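Local atomic coordinates of probable oxidoreductase (Pseudomonas aeruginosa, PDB entry 4B7C), a protein that probably catalyses NADP-dependent oxidation or reduction as a member of the medium-chain dehydrogenase/reductase superfamily, with a substrate still to be established. Residues Y126-G131 against L303-D308; A137-L142 against A284-E289; A170-C175 against A295-E300; R176-A181 against K212-K217; R188-V191 against G195-G198. One frame throughout, in Å; residues are numbered along the deposited sequence.

Contact 1. Residues Y126-G131 against L303-D308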
# COMPACT_ATOMS: atom_id res chain seq x y z
N TYR B 126 14.02 -1.24 -28.84
CA TYR B 126 12.69 -1.83 -28.65
C TYR B 126 12.68 -2.84 -27.49
O TYR B 126 11.66 -3.49 -27.23
CB TYR B 126 12.20 -2.49 -29.94
CG TYR B 126 11.77 -1.47 -30.96
CD1 TYR B 126 10.61 -0.74 -30.79
CD2 TYR B 126 12.54 -1.22 -32.08
CE1 TYR B 126 10.21 0.22 -31.71
CE2 TYR B 126 12.15 -0.29 -33.01
CZ TYR B 126 11.00 0.45 -32.83
OH TYR B 126 10.63 1.36 -33.79
N LEU B 127 13.82 -2.98 -26.82
CA LEU B 127 13.91 -3.74 -25.57
C LEU B 127 14.16 -2.84 -24.37
O LEU B 127 14.24 -3.32 -23.25
CB LEU B 127 15.03 -4.77 -25.64
CG LEU B 127 14.83 -5.86 -26.66
CD1 LEU B 127 16.06 -6.77 -26.62
CD2 LEU B 127 13.55 -6.62 -26.36
N SER B 128 14.33 -1.54 -24.62
CA SER B 128 14.64 -0.60 -23.56
C SER B 128 13.57 0.48 -23.48
O SER B 128 12.44 0.19 -23.10
CB SER B 128 16.06 -0.00 -23.72
OG SER B 128 16.20 0.69 -24.93
N ALA B 129 13.91 1.71 -23.87
CA ALA B 129 12.98 2.83 -23.76
C ALA B 129 11.70 2.61 -24.57
O ALA B 129 10.60 3.04 -24.17
CB ALA B 129 13.66 4.13 -24.17
N LEU B 130 11.83 1.92 -25.71
CA LEU B 130 10.68 1.60 -26.56
C LEU B 130 10.25 0.14 -26.39
O LEU B 130 9.55 -0.44 -27.23
CB LEU B 130 10.99 1.88 -28.05
CG LEU B 130 11.15 3.37 -28.38
CD1 LEU B 130 11.69 3.58 -29.81
CD2 LEU B 130 9.88 4.18 -28.15
N GLY B 131 10.69 -0.46 -25.29
CA GLY B 131 10.32 -1.81 -24.90
C GLY B 131 9.65 -1.85 -23.52
O GLY B 131 9.12 -0.85 -23.04
N LEU B 303 14.51 12.96 -23.91
CA LEU B 303 14.77 11.73 -23.16
C LEU B 303 15.87 10.91 -23.84
O LEU B 303 15.89 10.81 -25.06
CB LEU B 303 13.48 10.91 -23.06
CG LEU B 303 13.45 9.78 -22.03
CD1 LEU B 303 12.04 9.67 -21.45
CD2 LEU B 303 13.90 8.47 -22.67
N GLN B 304 16.76 10.33 -23.04
CA GLN B 304 17.88 9.51 -23.53
C GLN B 304 17.75 8.05 -23.13
O GLN B 304 17.30 7.77 -22.03
CB GLN B 304 19.21 10.00 -22.93
CG GLN B 304 19.70 11.33 -23.45
CD GLN B 304 20.89 11.83 -22.67
OE1 GLN B 304 20.95 13.00 -22.33
NE2 GLN B 304 21.84 10.95 -22.38
N SER B 305 18.23 7.15 -23.99
CA SER B 305 18.23 5.72 -23.71
C SER B 305 19.58 5.07 -23.95
O SER B 305 20.13 5.15 -25.05
CB SER B 305 17.17 5.01 -24.56
OG SER B 305 17.05 3.64 -24.18
N ARG B 306 20.09 4.38 -22.94
CA ARG B 306 21.36 3.64 -23.09
C ARG B 306 21.15 2.13 -23.02
O ARG B 306 20.52 1.61 -22.10
CB ARG B 306 22.47 4.04 -22.09
CG ARG B 306 22.10 3.95 -20.62
CD ARG B 306 23.19 4.57 -19.74
NE ARG B 306 24.56 4.17 -20.12
CZ ARG B 306 25.59 4.19 -19.29
NH1 ARG B 306 25.43 4.57 -18.03
NH2 ARG B 306 26.79 3.80 -19.72
N GLU B 307 21.73 1.43 -23.99
CA GLU B 307 21.74 -0.02 -23.99
C GLU B 307 23.16 -0.56 -23.87
O GLU B 307 24.09 -0.06 -24.50
CB GLU B 307 21.08 -0.58 -25.25
CG GLU B 307 19.61 -0.22 -25.39
CD GLU B 307 19.38 1.17 -25.98
OE1 GLU B 307 20.23 1.62 -26.76
OE2 GLU B 307 18.36 1.80 -25.65
N ASP B 308 23.31 -1.57 -23.02
CA ASP B 308 24.57 -2.29 -22.88
C ASP B 308 24.45 -3.61 -23.63
O ASP B 308 23.82 -4.55 -23.15
CB ASP B 308 24.91 -2.52 -21.40
CG ASP B 308 26.24 -3.22 -21.19
OD1 ASP B 308 27.12 -3.13 -22.07
OD2 ASP B 308 26.42 -3.85 -20.12
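Ser-128 meets the carboxylate of Glu-307 through its hydroxyl. The bond from Ser-128 OG to Glu-307 OE2 is short, at 2.5 Å. It reaches OE2 on the anti side of the carboxylate and lies 22° out of its plane. The same oxygen also takes a bond from Ser-305 OG, 2.7 Å from Glu-307 OE2 and nearly in line with the C-O bond. Two serine hydroxyls, one from each segment, therefore grip a single carboxylate oxygen. Ala-129 adds an apolar touch beside them, with its CB 3.6 Å from Ser-305 CB. The segment 126-131 forms a type I beta turn from Ser-128 to Gly-131, which is the N-cap of helix 132-145. Across from it the chain runs into strand 307-311, which pairs in parallel with strand 331-335 in a mixed sheet. The turn is closed by Gly-131 N bonding to Ser-128 O at 2.9 Å. The Glu-307 chain bends at chi2 (82°), and this brings OE2 back to Ser-305 on its own segment as well as across to Ser-128. Further out, Arg-125 holds both partners: its NH2 makes a salt bridge to Glu-307 OE1, and its carbonyl O is hydrogen-bonded to Ser-128 OG.

Contact 2. Residues A137-L142 against A284-E289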
# COMPACT_ATOMS: atom_id res chain seq x y z
N ALA B 137 8.21 2.12 -16.96
CA ALA B 137 8.45 3.46 -16.42
C ALA B 137 7.30 4.38 -16.76
O ALA B 137 6.78 5.09 -15.90
CB ALA B 137 9.77 4.04 -16.97
N TYR B 138 6.92 4.37 -18.03
CA TYR B 138 5.89 5.26 -18.55
C TYR B 138 4.55 5.07 -17.83
O TYR B 138 3.98 6.02 -17.28
CB TYR B 138 5.72 5.00 -20.05
CG TYR B 138 4.78 5.94 -20.75
CD1 TYR B 138 5.25 7.13 -21.31
CD2 TYR B 138 3.43 5.63 -20.91
CE1 TYR B 138 4.39 7.99 -21.96
CE2 TYR B 138 2.57 6.48 -21.57
CZ TYR B 138 3.05 7.66 -22.10
OH TYR B 138 2.21 8.51 -22.77
N PHE B 139 4.05 3.84 -17.84
CA PHE B 139 2.73 3.58 -17.27
C PHE B 139 2.73 3.58 -15.74
O PHE B 139 1.82 4.13 -15.12
CB PHE B 139 2.11 2.31 -17.85
CG PHE B 139 1.71 2.46 -19.29
CD1 PHE B 139 0.67 3.30 -19.64
CD2 PHE B 139 2.41 1.82 -20.29
CE1 PHE B 139 0.32 3.48 -20.96
CE2 PHE B 139 2.08 2.01 -21.62
CZ PHE B 139 1.03 2.83 -21.96
N ALA B 140 3.75 3.01 -15.14
CA ALA B 140 3.86 2.99 -13.67
C ALA B 140 3.92 4.40 -13.10
O ALA B 140 3.17 4.74 -12.19
CB ALA B 140 5.06 2.17 -13.24
N LEU B 141 4.78 5.24 -13.67
CA LEU B 141 4.90 6.62 -13.19
C LEU B 141 3.64 7.41 -13.43
O LEU B 141 3.08 7.99 -12.51
CB LEU B 141 6.09 7.35 -13.84
CG LEU B 141 6.27 8.81 -13.36
CD1 LEU B 141 6.66 8.82 -11.89
CD2 LEU B 141 7.30 9.57 -14.19
N LEU B 142 3.19 7.43 -14.67
CA LEU B 142 2.11 8.33 -15.07
C LEU B 142 0.71 7.87 -14.65
O LEU B 142 -0.12 8.69 -14.25
CB LEU B 142 2.14 8.57 -16.58
CG LEU B 142 3.43 9.20 -17.13
CD1 LEU B 142 3.37 9.33 -18.65
CD2 LEU B 142 3.71 10.55 -16.46
N ALA B 284 -1.13 -3.27 -22.12
CA ALA B 284 -0.89 -3.66 -23.52
C ALA B 284 -1.73 -2.88 -24.53
O ALA B 284 -1.21 -2.47 -25.56
CB ALA B 284 -1.10 -5.17 -23.71
N GLN B 285 -3.00 -2.67 -24.22
CA GLN B 285 -3.90 -1.95 -25.12
C GLN B 285 -3.50 -0.50 -25.36
O GLN B 285 -3.92 0.11 -26.34
CB GLN B 285 -5.32 -2.00 -24.58
CG GLN B 285 -6.41 -1.42 -25.50
CD GLN B 285 -7.83 -1.61 -25.00
OE1 GLN B 285 -8.13 -2.52 -24.21
NE2 GLN B 285 -8.72 -0.76 -25.48
N ARG B 286 -2.71 0.05 -24.45
CA ARG B 286 -2.30 1.45 -24.53
C ARG B 286 -0.86 1.60 -25.02
O ARG B 286 -0.36 2.72 -25.10
CB ARG B 286 -2.49 2.12 -23.17
CG ARG B 286 -3.97 2.30 -22.81
CD ARG B 286 -4.16 2.67 -21.35
NE ARG B 286 -3.59 3.99 -21.04
CZ ARG B 286 -3.60 4.58 -19.85
NH1 ARG B 286 -4.15 3.99 -18.79
NH2 ARG B 286 -3.05 5.78 -19.70
N PHE B 287 -0.21 0.50 -25.36
CA PHE B 287 1.17 0.54 -25.86
C PHE B 287 1.37 1.49 -27.06
O PHE B 287 2.29 2.28 -27.04
CB PHE B 287 1.70 -0.85 -26.22
CG PHE B 287 2.04 -1.72 -25.02
CD1 PHE B 287 2.02 -1.22 -23.72
CD2 PHE B 287 2.41 -3.04 -25.22
CE1 PHE B 287 2.35 -2.03 -22.65
CE2 PHE B 287 2.75 -3.86 -24.15
CZ PHE B 287 2.71 -3.35 -22.86
N PRO B 288 0.49 1.44 -28.07
CA PRO B 288 0.71 2.33 -29.21
C PRO B 288 0.82 3.81 -28.87
O PRO B 288 1.72 4.48 -29.38
CB PRO B 288 -0.52 2.08 -30.10
CG PRO B 288 -0.91 0.68 -29.77
CD PRO B 288 -0.68 0.57 -28.28
N GLU B 289 -0.05 4.33 -28.01
CA GLU B 289 0.03 5.76 -27.65
C GLU B 289 1.25 6.03 -26.77
O GLU B 289 1.89 7.06 -26.91
CB GLU B 289 -1.25 6.32 -27.01
CG GLU B 289 -1.92 5.47 -25.99
CD GLU B 289 -3.07 4.87 -26.78
OE1 GLU B 289 -2.90 3.88 -27.50
OE2 GLU B 289 -4.12 5.56 -26.87
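Phe-139 projects from helix 132-145 with CG anti to its carbonyl carbon (chi1 -70°), and its ring reaches Arg-286 and Phe-287. Arg-286 extends from its backbone and then turns at chi3 (65°), which carries NE beside the ring. The far end of the Phe-139 ring does the touching. Its CZ lies 3.4 Å from Arg-286 O, and the carbonyl oxygen sits at the ring edge, near the ring plane. Phe-139 CZ is also 3.8 Å from Arg-286 CB. On the next corner, Phe-139 CE1 lies over one face of the Arg-286 guanidinium, 3.9 Å from Arg-286 NE. The two planes stand 78° apart, so the guanidinium is not stacked on the ring. On the other side of CZ, Phe-139 CE2 approaches the edge of the Phe-287 ring, 3.9 Å from Phe-287 CD1. One face of Phe-139 is covered by its neighbour Tyr-138, whose CD2 lies over the ring centre, and the ring also stacks with Tyr-283. Tyr-138 OH bonds to Glu-293 OE1, farther along helix 287-299. The contact thus joins helix 132-145 to the 3-10 turn 284-286 and the start of helix 287-299. No hydrogen bond spans the two segments. Arg-286 NH1 has a long, weak ion pair with Asp-143. The join is chiefly van der Waals, and the polarised C-H groups at the Phe-139 edge are probably weakly favourable toward Arg-286 O.

Contact 3. Residues A170-C175 against A295-E300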
# COMPACT_ATOMS: atom_id res chain seq x y z
N ALA B 170 9.65 12.07 -15.32
CA ALA B 170 9.28 12.92 -14.18
C ALA B 170 9.81 14.35 -14.34
O ALA B 170 9.10 15.32 -14.06
CB ALA B 170 9.80 12.30 -12.89
N ARG B 171 11.04 14.47 -14.82
CA ARG B 171 11.64 15.79 -15.12
C ARG B 171 10.80 16.54 -16.13
O ARG B 171 10.49 17.71 -15.97
CB ARG B 171 13.09 15.65 -15.63
CG ARG B 171 13.71 16.97 -16.13
CD ARG B 171 15.17 16.85 -16.59
NE ARG B 171 15.39 15.68 -17.43
CZ ARG B 171 15.08 15.59 -18.72
NH1 ARG B 171 14.52 16.62 -19.36
NH2 ARG B 171 15.33 14.47 -19.39
N LEU B 172 10.39 15.83 -17.18
CA LEU B 172 9.56 16.42 -18.24
C LEU B 172 8.19 16.89 -17.75
O LEU B 172 7.59 17.77 -18.36
CB LEU B 172 9.36 15.43 -19.39
CG LEU B 172 10.62 15.11 -20.18
CD1 LEU B 172 10.33 14.02 -21.21
CD2 LEU B 172 11.12 16.38 -20.85
N LYS B 173 7.71 16.30 -16.66
CA LYS B 173 6.42 16.69 -16.07
C LYS B 173 6.54 17.83 -15.06
O LYS B 173 5.56 18.25 -14.45
CB LYS B 173 5.74 15.48 -15.42
CG LYS B 173 5.39 14.36 -16.39
CD LYS B 173 4.41 14.81 -17.47
CE LYS B 173 4.18 13.71 -18.48
NZ LYS B 173 3.29 14.19 -19.57
N GLY B 174 7.76 18.33 -14.90
CA GLY B 174 8.01 19.51 -14.06
C GLY B 174 8.29 19.16 -12.61
O GLY B 174 8.20 20.02 -11.73
N CYS B 175 8.67 17.91 -12.37
CA CYS B 175 8.94 17.45 -11.02
C CYS B 175 10.37 17.68 -10.61
O CYS B 175 11.27 17.77 -11.44
CB CYS B 175 8.64 15.95 -10.89
SG CYS B 175 6.97 15.51 -11.40
N ALA B 295 8.65 7.81 -28.32
CA ALA B 295 9.42 8.02 -29.56
C ALA B 295 9.68 9.50 -29.85
O ALA B 295 10.77 9.87 -30.27
CB ALA B 295 8.73 7.36 -30.75
N THR B 296 8.68 10.35 -29.63
CA THR B 296 8.84 11.79 -29.86
C THR B 296 9.79 12.42 -28.82
O THR B 296 10.60 13.28 -29.16
CB THR B 296 7.50 12.54 -29.88
OG1 THR B 296 6.93 12.55 -28.57
CG2 THR B 296 6.53 11.87 -30.84
N TRP B 297 9.69 11.98 -27.57
CA TRP B 297 10.61 12.47 -26.53
C TRP B 297 12.03 12.14 -26.88
O TRP B 297 12.93 12.97 -26.75
CB TRP B 297 10.27 11.89 -25.16
CG TRP B 297 9.06 12.51 -24.48
CD1 TRP B 297 8.54 13.79 -24.65
CD2 TRP B 297 8.20 11.89 -23.47
NE1 TRP B 297 7.44 14.00 -23.86
CE2 TRP B 297 7.19 12.90 -23.12
CE3 TRP B 297 8.16 10.64 -22.86
CZ2 TRP B 297 6.19 12.65 -22.20
CZ3 TRP B 297 7.15 10.41 -21.93
CH2 TRP B 297 6.19 11.39 -21.60
N LEU B 298 12.24 10.91 -27.35
CA LEU B 298 13.56 10.48 -27.80
C LEU B 298 14.05 11.31 -28.99
O LEU B 298 15.17 11.80 -28.99
CB LEU B 298 13.55 9.00 -28.18
CG LEU B 298 13.41 8.01 -27.03
CD1 LEU B 298 12.90 6.70 -27.60
CD2 LEU B 298 14.74 7.82 -26.32
N ALA B 299 13.19 11.46 -30.00
CA ALA B 299 13.52 12.19 -31.24
C ALA B 299 13.88 13.64 -30.97
O ALA B 299 14.79 14.19 -31.59
CB ALA B 299 12.36 12.13 -32.22
N GLU B 300 13.17 14.25 -30.02
CA GLU B 300 13.39 15.65 -29.65
C GLU B 300 14.58 15.84 -28.70
O GLU B 300 14.95 16.97 -28.39
CB GLU B 300 12.12 16.23 -29.01
CG GLU B 300 10.98 16.41 -29.99
CD GLU B 300 9.66 16.80 -29.33
OE1 GLU B 300 9.67 17.04 -28.11
OE2 GLU B 300 8.63 16.87 -30.02
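Leu-172 and Trp-297 join two helices beside the Rossmann sheet. Helix 161-172 is the connection of a beta-alpha-beta crossover from strand 152-155 to strand 176-181, and helix 287-299 packs next to its C-terminal end. That end closes in a Schellman motif. Gly-174 takes positive phi, Cys-175 N bonds back to Ala-170 O at 3.1 Å, and Gly-174 N bonds to Arg-171 O at 3.0 Å. Just before the turn, Leu-172 reaches across with one methyl. Its CD1 stands 3.7 Å from the centroid of the five-membered ring of Trp-297 and only 4° off the ring normal, a CH-pi contact over the face. All five atoms of that ring are almost equally far from CD1; Trp-297 CD2 is 3.8 Å away. The side chains run antiparallel past one another, and the methyl covers the pyrrole half of the indole, not its middle. Lys-173 passes on another side. Its CB does not point at the facing helix, but the end of the chain comes nearer. Its ammonium nitrogen NZ comes to the benzo edge, near the ring plane, 4.2 Å from Trp-297 CZ2.

Contact 4. Residues R176-A181 against K212-K217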
# COMPACT_ATOMS: atom_id res chain seq x y z
N ARG B 176 10.57 17.77 -9.31
CA ARG B 176 11.89 17.63 -8.73
C ARG B 176 12.19 16.15 -8.67
O ARG B 176 11.45 15.38 -8.07
CB ARG B 176 11.97 18.27 -7.35
CG ARG B 176 13.31 18.06 -6.68
CD ARG B 176 13.48 18.77 -5.34
NE ARG B 176 14.78 18.39 -4.80
CZ ARG B 176 15.95 18.92 -5.17
NH1 ARG B 176 16.01 19.91 -6.06
NH2 ARG B 176 17.07 18.46 -4.63
N VAL B 177 13.31 15.75 -9.27
CA VAL B 177 13.64 14.34 -9.43
C VAL B 177 14.92 13.94 -8.71
O VAL B 177 16.01 14.43 -9.03
CB VAL B 177 13.77 13.97 -10.92
CG1 VAL B 177 13.93 12.46 -11.07
CG2 VAL B 177 12.57 14.48 -11.70
N VAL B 178 14.78 13.02 -7.77
CA VAL B 178 15.90 12.52 -6.98
C VAL B 178 16.06 11.03 -7.17
O VAL B 178 15.14 10.23 -6.92
CB VAL B 178 15.73 12.86 -5.48
CG1 VAL B 178 16.87 12.27 -4.66
CG2 VAL B 178 15.68 14.37 -5.28
N GLY B 179 17.26 10.64 -7.58
CA GLY B 179 17.59 9.24 -7.80
C GLY B 179 18.32 8.63 -6.63
O GLY B 179 19.06 9.30 -5.92
N ILE B 180 18.10 7.34 -6.43
CA ILE B 180 18.86 6.56 -5.47
C ILE B 180 19.57 5.47 -6.24
O ILE B 180 18.93 4.65 -6.90
CB ILE B 180 17.99 5.89 -4.38
CG1 ILE B 180 17.21 6.94 -3.59
CG2 ILE B 180 18.88 5.07 -3.46
CD1 ILE B 180 16.22 6.33 -2.60
N ALA B 181 20.89 5.45 -6.16
CA ALA B 181 21.71 4.47 -6.88
C ALA B 181 23.00 4.16 -6.14
O ALA B 181 23.46 4.94 -5.30
CB ALA B 181 22.01 4.99 -8.27
N LYS B 212 17.13 13.93 3.45
CA LYS B 212 16.96 15.20 4.17
C LYS B 212 17.45 16.36 3.32
O LYS B 212 16.78 17.37 3.20
CB LYS B 212 17.71 15.18 5.51
CG LYS B 212 17.71 16.48 6.33
CD LYS B 212 18.63 16.35 7.57
CE LYS B 212 20.07 16.74 7.27
NZ LYS B 212 21.01 16.17 8.28
N ARG B 213 18.63 16.18 2.74
CA ARG B 213 19.23 17.21 1.89
C ARG B 213 18.46 17.40 0.58
O ARG B 213 18.13 18.52 0.20
CB ARG B 213 20.68 16.86 1.59
CG ARG B 213 21.36 17.84 0.64
CD ARG B 213 22.77 17.41 0.29
NE ARG B 213 22.81 16.23 -0.58
CZ ARG B 213 23.16 15.01 -0.19
NH1 ARG B 213 23.51 14.75 1.07
NH2 ARG B 213 23.16 14.01 -1.07
N GLU B 214 18.20 16.29 -0.09
CA GLU B 214 17.64 16.33 -1.45
C GLU B 214 16.12 16.52 -1.53
O GLU B 214 15.60 16.96 -2.55
CB GLU B 214 18.02 15.07 -2.23
CG GLU B 214 19.52 14.90 -2.47
CD GLU B 214 20.13 15.99 -3.34
OE1 GLU B 214 19.41 16.61 -4.15
OE2 GLU B 214 21.35 16.22 -3.20
N CYS B 215 15.42 16.16 -0.46
CA CYS B 215 13.94 16.21 -0.44
C CYS B 215 13.41 17.02 0.75
O CYS B 215 12.70 16.48 1.60
CB CYS B 215 13.33 14.81 -0.40
SG CYS B 215 14.05 13.65 -1.56
N PRO B 216 13.70 18.32 0.77
CA PRO B 216 13.35 19.14 1.93
C PRO B 216 11.84 19.23 2.22
O PRO B 216 11.45 19.42 3.37
CB PRO B 216 13.91 20.52 1.57
CG PRO B 216 13.89 20.55 0.08
CD PRO B 216 14.19 19.14 -0.36
N LYS B 217 11.02 19.10 1.18
CA LYS B 217 9.55 19.15 1.33
C LYS B 217 8.89 17.77 1.30
O LYS B 217 7.70 17.63 1.05
CB LYS B 217 8.94 20.06 0.26
CG LYS B 217 9.30 21.53 0.46
CD LYS B 217 8.55 22.51 -0.39
CE LYS B 217 8.38 23.93 0.15
NZ LYS B 217 7.67 24.79 -0.82
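Arg-176 sends its side chain from the first residue of strand 176-181 toward the last turn of helix 207-214. From CB the chain is fully extended: CG lies anti to the backbone N, and the run stays straight as far as NE. CD comes within 3.9 Å of Glu-214 O. NE then bonds to that oxygen at 2.8 Å, approaching nearly in line with the Glu-214 C=O bond. Arg-176 NH2 bonds to the same Glu-214 O at 3.0 Å with an N-H...O angle of 137°, tilted from the carbonyl plane. One carbonyl oxygen is thus held side-on by two nitrogens and lies close to the guanidinium plane. NH2 also reaches the side chain, with a salt bridge to Glu-214 OE1 at 3.0 Å. Guanidinium and carboxylate are nearly coplanar, 8° apart. In the Rossmann fold helix 207-214 belongs to the crossover from strand 198-201 to strand 219-224, which passes strands 176-181 and 152-155. Glu-214 O is a carbonyl of its closing turn. Two residues further along the strand, Val-178 places CG1 3.9 Å from Glu-214 CB and CG2 4.1 Å from Cys-215 SG. The other carboxylate oxygen, Glu-214 OE2, is bound by Arg-213 NE at 3.0 Å, so the acid sits between two arginines. Arg-213 in turn has a salt bridge to Glu-205.

Contact 5. Residues R188-V191 against G195-G198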
# COMPACT_ATOMS: atom_id res chain seq x y z
N ARG B 188 26.62 10.34 -10.64
CA ARG B 188 27.09 11.41 -11.53
C ARG B 188 26.34 11.38 -12.85
O ARG B 188 25.86 12.40 -13.34
CB ARG B 188 28.59 11.26 -11.80
CG ARG B 188 29.24 12.40 -12.59
CD ARG B 188 30.40 11.94 -13.50
NE ARG B 188 30.08 10.96 -14.55
CZ ARG B 188 29.56 11.24 -15.74
NH1 ARG B 188 29.23 12.48 -16.06
NH2 ARG B 188 29.34 10.26 -16.61
N PHE B 189 26.26 10.19 -13.42
CA PHE B 189 25.54 9.98 -14.69
C PHE B 189 24.09 10.47 -14.62
O PHE B 189 23.61 11.17 -15.51
CB PHE B 189 25.59 8.49 -15.06
CG PHE B 189 24.81 8.16 -16.30
CD1 PHE B 189 25.32 8.47 -17.56
CD2 PHE B 189 23.58 7.54 -16.21
CE1 PHE B 189 24.60 8.17 -18.71
CE2 PHE B 189 22.86 7.24 -17.34
CZ PHE B 189 23.37 7.56 -18.59
N LEU B 190 23.41 10.12 -13.53
CA LEU B 190 22.01 10.53 -13.33
C LEU B 190 21.84 12.04 -13.37
O LEU B 190 20.94 12.57 -14.02
CB LEU B 190 21.47 9.99 -12.00
CG LEU B 190 21.28 8.48 -11.89
CD1 LEU B 190 20.86 8.09 -10.48
CD2 LEU B 190 20.27 7.98 -12.92
N VAL B 191 22.71 12.74 -12.65
CA VAL B 191 22.60 14.20 -12.53
C VAL B 191 23.12 14.91 -13.77
O VAL B 191 22.42 15.73 -14.37
CB VAL B 191 23.37 14.72 -11.29
CG1 VAL B 191 23.37 16.24 -11.26
CG2 VAL B 191 22.76 14.14 -10.02
N GLY B 195 19.90 14.55 -16.22
CA GLY B 195 19.23 15.76 -15.74
C GLY B 195 18.44 15.59 -14.45
O GLY B 195 17.56 16.39 -14.15
N PHE B 196 18.73 14.53 -13.70
CA PHE B 196 18.14 14.37 -12.36
C PHE B 196 18.56 15.58 -11.52
O PHE B 196 19.70 16.06 -11.65
CB PHE B 196 18.63 13.10 -11.67
CG PHE B 196 17.92 11.83 -12.08
CD1 PHE B 196 17.71 11.51 -13.41
CD2 PHE B 196 17.49 10.92 -11.11
CE1 PHE B 196 17.07 10.33 -13.77
CE2 PHE B 196 16.86 9.73 -11.47
CZ PHE B 196 16.65 9.44 -12.80
N ASP B 197 17.66 16.07 -10.68
CA ASP B 197 17.96 17.22 -9.81
C ASP B 197 18.95 16.83 -8.74
O ASP B 197 19.74 17.64 -8.28
CB ASP B 197 16.69 17.75 -9.15
CG ASP B 197 15.77 18.40 -10.15
OD1 ASP B 197 16.08 19.53 -10.56
OD2 ASP B 197 14.76 17.78 -10.52
N GLY B 198 18.89 15.57 -8.34
CA GLY B 198 19.81 15.04 -7.36
C GLY B 198 19.94 13.54 -7.43
O GLY B 198 19.09 12.87 -8.00
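Leu-190 O receives the amide of Phe-196 in a 3.0 Å bond from Phe-196 N, with an N-H...O angle of 157°. The donor is tilted 30° from the carbonyl plane. Gly-195 N also lies close, 3.1 Å from Leu-190 O, and makes a weak bond of 3.3 Å to Val-191 O. These amides turn back on the last turns of helix 184-193, where Gly-195 leaves helical angles with positive phi. The turn brings Phe-196 against the helix it has just left. Its ring carries Leu-190 CD2 over one face, 4.0 Å from the Phe-196 centroid and 15° off the normal, a CH-pi contact shifted toward the rim. Leu-190 CB sits 4.0 Å from Phe-196 CG. Val-191 adds a CA-H...O contact, its CA 3.6 Å from Phe-196 O, and its CG2 lies 3.9 Å from Gly-198 C. The helix links strand 176-181 to strand 198-201, a beta-alpha-beta unit of the Rossmann domain. Both Leu-190 and Phe-196 also touch Ala-158, in the glycine-rich loop after strand 152-155; in relatives that loop runs beside the dinucleotide. The chemistry is that of a helix end: one carbonyl of the last turns, Leu-190 O, is bonded by a loop amide and a second, Val-191 O, is met only weakly, while the leucine and phenylalanine bury the apolar side of the turn.

Contacts 2 and 3 both use helix 287-299, and their centres are about 14 Å apart. Tyr-138 of contact 2 meets Trp-297 of contact 3, and Leu-142 packs on Lys-173. Contact 1 continues from contact 3 along the chain: Leu-303 N probably bonds to Trp-297 O, at 3.3 Å. Contacts 4 and 5 are the closest pair, with centres about 11 Å apart. Strand pairing joins them, as Gly-179 N lies 2.9 Å from Gly-198 O. Arg-306 of contact 1 reaches Phe-189 of contact 5 as a cation-pi pair. Contacts 4 and 5, and the 170-175 side of contact 3, belong to the Rossmann sheet and its crossover helices, the part expected to hold NADP.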